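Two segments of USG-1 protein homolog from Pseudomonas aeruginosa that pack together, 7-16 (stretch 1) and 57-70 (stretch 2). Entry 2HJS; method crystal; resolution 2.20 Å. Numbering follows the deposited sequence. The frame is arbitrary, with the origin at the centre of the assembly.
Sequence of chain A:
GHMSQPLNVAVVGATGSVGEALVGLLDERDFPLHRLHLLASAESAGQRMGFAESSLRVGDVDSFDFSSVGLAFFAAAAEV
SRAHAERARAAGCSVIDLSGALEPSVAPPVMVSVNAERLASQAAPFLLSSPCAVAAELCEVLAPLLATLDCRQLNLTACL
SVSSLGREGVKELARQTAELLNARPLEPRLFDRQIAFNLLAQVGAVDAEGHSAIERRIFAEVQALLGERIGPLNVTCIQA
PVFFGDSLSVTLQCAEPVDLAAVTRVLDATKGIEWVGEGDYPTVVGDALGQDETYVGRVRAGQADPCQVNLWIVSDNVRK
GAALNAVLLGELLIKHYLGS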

# COMPACT_ATOMS: atom_id res chain seq x y z
N LEU A 7 26.18 -32.35 15.07
CA LEU A 7 26.04 -31.03 14.42
C LEU A 7 25.90 -29.88 15.42
O LEU A 7 24.89 -29.78 16.10
CB LEU A 7 24.87 -31.03 13.43
CG LEU A 7 24.51 -29.66 12.84
CD1 LEU A 7 25.64 -29.07 11.99
CD2 LEU A 7 23.29 -29.83 12.03
N ASN A 8 26.91 -29.00 15.47
CA ASN A 8 26.87 -27.87 16.37
C ASN A 8 26.54 -26.64 15.64
O ASN A 8 27.02 -26.40 14.51
CB ASN A 8 28.20 -27.70 17.08
CG ASN A 8 28.51 -28.85 18.01
OD1 ASN A 8 27.62 -29.45 18.59
ND2 ASN A 8 29.76 -29.16 18.14
N VAL A 9 25.69 -25.85 16.28
CA VAL A 9 25.07 -24.76 15.62
C VAL A 9 25.39 -23.53 16.44
O VAL A 9 25.39 -23.58 17.68
CB VAL A 9 23.56 -25.03 15.49
CG1 VAL A 9 22.84 -23.83 14.96
CG2 VAL A 9 23.32 -26.26 14.60
N ALA A 10 25.71 -22.45 15.75
CA ALA A 10 25.76 -21.12 16.33
C ALA A 10 24.60 -20.30 15.75
O ALA A 10 24.29 -20.44 14.58
CB ALA A 10 27.07 -20.45 15.98
N VAL A 11 23.98 -19.46 16.58
CA VAL A 11 23.06 -18.42 16.08
C VAL A 11 23.62 -17.05 16.46
O VAL A 11 23.63 -16.68 17.63
CB VAL A 11 21.60 -18.58 16.58
CG1 VAL A 11 20.70 -17.42 16.08
CG2 VAL A 11 21.03 -19.94 16.15
N VAL A 12 24.09 -16.34 15.44
CA VAL A 12 24.65 -15.00 15.56
C VAL A 12 23.52 -14.01 15.43
O VAL A 12 22.72 -14.08 14.49
CB VAL A 12 25.75 -14.80 14.49
CG1 VAL A 12 26.33 -13.41 14.56
CG2 VAL A 12 26.88 -15.84 14.72
N GLY A 13 23.41 -13.12 16.42
CA GLY A 13 22.31 -12.15 16.49
C GLY A 13 21.09 -12.72 17.19
O GLY A 13 19.95 -12.37 16.89
N ALA A 14 21.34 -13.58 18.17
CA ALA A 14 20.32 -14.40 18.79
C ALA A 14 19.30 -13.56 19.55
O ALA A 14 18.18 -14.01 19.74
CB ALA A 14 20.96 -15.44 19.72
N THR A 15 19.69 -12.37 19.98
CA THR A 15 18.82 -11.52 20.81
C THR A 15 17.97 -10.57 19.94
O THR A 15 17.10 -9.88 20.44
CB THR A 15 19.65 -10.69 21.81
OG1 THR A 15 20.57 -9.88 21.08
CG2 THR A 15 20.44 -11.59 22.75
N GLY A 16 18.23 -10.54 18.65
CA GLY A 16 17.38 -9.74 17.76
C GLY A 16 16.06 -10.44 17.52
O GLY A 16 15.89 -11.62 17.86
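Stretch 2, residues 57-70: RVGDVDSFDFSSVG

Stretch 2 is fastened to stretch 1 by two hydrogen bonds, both made by Asn8. The shorter is between main-chain atoms: Gly70 N donates to Asn8 O over 2.8 Å, with an N-H...O angle of 143°. In the second, the side chain of Asn8 (chi1 -66°, chi2 -33°) donates from ND2 to Ser68 O over 3.1 Å at 149°. One residue thus accepts with its backbone and donates with its amide, gripping the chain at two points on either side of Val69 in sequence; Asn8 OD1 is satisfied elsewhere in the structure. Here the backbones come close, Asn8 CA lying 4.5 Å from Val69 CA. Further along they separate, and Val12 CA is 6.9 Å from Val61 CA. This register sets the direction: as stretch 1 advances from Asn8 to Val12, its neighbours in stretch 2 fall back from Val69 to Val61, so the two run in opposite senses overall.

Stretch 1 is extended through the strand 9-12, then bends in a type I turn from Gly13 to Gly16, closed by Gly16 N to Gly13 O at 3.1 Å; Gly16 is the N-cap of the helix that follows. Stretch 2 is more broken: a short strand at 59-60, a 3-10 segment at 61-63, and another at 66-68. Asp60 steadies the first 3-10 segment, its OD1 accepting from Asp62 N at 2.9 Å. Asp65 does the same for the second: its OD1 accepts from Ser67 OG at 2.5 Å and from Ser67 N at 3.2 Å, while Asp65 O accepts from Ser68 OG at 2.6 Å. The chain so folded delivers Ser68 O and Gly70 N to Asn8.

Beyond the polar clasp the contact is apolar. The alternation of the strand directs the CA-to-CB bonds of Ala10 and Val12 toward stretch 2 and those of Val9 and Val11 away. Val69 packs closely on the backbone of stretch 1, its CB 3.4 Å from Asn8 O and its CG1 3.7 Å from Val9 C. The small side chain of Ala10 meets three larger ones: its CB is 3.9 Å from Val69 CG2, 4.1 Å from Phe64 CE2 and 4.4 Å from Phe66 CE1. Phe66 leaves its backbone sideways (chi1 -80°), but the end of its ring comes nearer and also reaches Val12, whose CG2 lies at the ring edge, near its plane, 3.9 Å from Phe66 CZ. Val12 CG1 rests 3.9 Å from Val61 CG2, and Val12 CG2, at 4.3 Å from that same Val61 CG2, lies against both Val61 and Phe66.

Two further contacts extend the packing. Past the strand, Thr15 CG2 approaches Val58 CG2 to 3.7 Å, while Thr15 OG1 is hydrogen-bonded elsewhere in the structure. At the other end Leu7 CD1 lies 4.1 Å from Gly70 C; a CB on Gly70 would sit a tight 3.4 Å from Leu7 CD1. Altogether 449 Å² is buried, summed over both sides.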

# COMPACT_ATOMS: atom_id res chain seq x y z
N ARG A 57 23.31 -18.88 28.05
CA ARG A 57 23.97 -17.57 28.06
C ARG A 57 24.31 -17.11 26.63
O ARG A 57 24.87 -17.88 25.85
CB ARG A 57 25.24 -17.61 28.93
CG ARG A 57 25.83 -16.23 29.24
CD ARG A 57 27.15 -16.37 30.03
NE ARG A 57 27.88 -15.09 30.11
CZ ARG A 57 28.65 -14.57 29.14
NH1 ARG A 57 28.81 -15.21 27.97
NH2 ARG A 57 29.26 -13.40 29.34
N VAL A 58 23.97 -15.87 26.29
CA VAL A 58 24.38 -15.30 24.99
C VAL A 58 25.84 -14.84 25.11
O VAL A 58 26.17 -14.08 26.02
CB VAL A 58 23.49 -14.11 24.56
CG1 VAL A 58 23.99 -13.49 23.27
CG2 VAL A 58 22.02 -14.55 24.41
N GLY A 59 26.71 -15.33 24.22
CA GLY A 59 28.13 -14.98 24.20
C GLY A 59 28.45 -13.89 23.19
O GLY A 59 27.62 -13.56 22.35
N ASP A 60 29.65 -13.32 23.30
CA ASP A 60 30.09 -12.24 22.41
C ASP A 60 30.59 -12.87 21.12
O ASP A 60 31.51 -13.67 21.15
CB ASP A 60 31.20 -11.43 23.09
CG ASP A 60 31.65 -10.20 22.28
OD1 ASP A 60 31.29 -10.02 21.09
OD2 ASP A 60 32.41 -9.39 22.86
N VAL A 61 29.97 -12.52 19.99
CA VAL A 61 30.43 -12.99 18.68
C VAL A 61 31.93 -12.73 18.44
O VAL A 61 32.60 -13.54 17.81
CB VAL A 61 29.55 -12.48 17.51
CG1 VAL A 61 29.64 -10.96 17.35
CG2 VAL A 61 29.90 -13.20 16.21
N ASP A 62 32.46 -11.61 18.95
CA ASP A 62 33.87 -11.26 18.74
C ASP A 62 34.84 -12.27 19.36
O ASP A 62 35.93 -12.48 18.83
CB ASP A 62 34.18 -9.85 19.24
CG ASP A 62 33.59 -8.76 18.35
OD1 ASP A 62 33.08 -9.06 17.25
OD2 ASP A 62 33.64 -7.57 18.76
N SER A 63 34.43 -12.91 20.46
CA SER A 63 35.24 -13.89 21.18
C SER A 63 35.11 -15.33 20.68
O SER A 63 35.85 -16.19 21.13
CB SER A 63 34.85 -13.89 22.66
OG SER A 63 35.17 -12.65 23.28
N PHE A 64 34.16 -15.60 19.78
CA PHE A 64 33.73 -16.98 19.49
C PHE A 64 34.63 -17.75 18.53
O PHE A 64 35.05 -17.20 17.51
CB PHE A 64 32.28 -17.00 18.98
CG PHE A 64 31.68 -18.39 18.87
CD1 PHE A 64 31.32 -19.10 20.02
CD2 PHE A 64 31.47 -18.98 17.62
CE1 PHE A 64 30.75 -20.37 19.92
CE2 PHE A 64 30.90 -20.25 17.52
CZ PHE A 64 30.55 -20.95 18.68
N ASP A 65 34.87 -19.03 18.85
CA ASP A 65 35.62 -19.96 18.00
C ASP A 65 34.69 -20.74 17.09
O ASP A 65 34.07 -21.73 17.52
CB ASP A 65 36.45 -20.94 18.87
CG ASP A 65 37.35 -21.89 18.04
OD1 ASP A 65 37.53 -21.70 16.81
OD2 ASP A 65 37.89 -22.85 18.63
N PHE A 66 34.59 -20.29 15.82
CA PHE A 66 33.68 -20.89 14.83
C PHE A 66 34.12 -22.29 14.37
O PHE A 66 33.33 -23.03 13.77
CB PHE A 66 33.47 -19.96 13.62
CG PHE A 66 32.48 -18.84 13.86
CD1 PHE A 66 31.10 -19.07 13.74
CD2 PHE A 66 32.92 -17.55 14.17
CE1 PHE A 66 30.16 -18.03 13.95
CE2 PHE A 66 31.99 -16.50 14.38
CZ PHE A 66 30.60 -16.74 14.26
N SER A 67 35.36 -22.68 14.65
CA SER A 67 35.74 -24.07 14.39
C SER A 67 34.93 -25.05 15.28
O SER A 67 34.83 -26.25 14.97
CB SER A 67 37.26 -24.28 14.51
OG SER A 67 37.69 -24.05 15.84
N SER A 68 34.32 -24.53 16.35
CA SER A 68 33.59 -25.40 17.29
C SER A 68 32.21 -25.80 16.77
O SER A 68 31.57 -26.72 17.31
CB SER A 68 33.42 -24.71 18.64
OG SER A 68 32.55 -23.60 18.50
N VAL A 69 31.74 -25.07 15.74
CA VAL A 69 30.44 -25.38 15.19
C VAL A 69 30.56 -25.85 13.73
O VAL A 69 31.56 -25.55 13.01
CB VAL A 69 29.42 -24.19 15.39
CG1 VAL A 69 29.06 -24.06 16.85
CG2 VAL A 69 29.98 -22.85 14.90
N GLY A 70 29.54 -26.59 13.30
CA GLY A 70 29.44 -27.04 11.92
C GLY A 70 28.49 -26.23 11.04
O GLY A 70 28.59 -26.28 9.82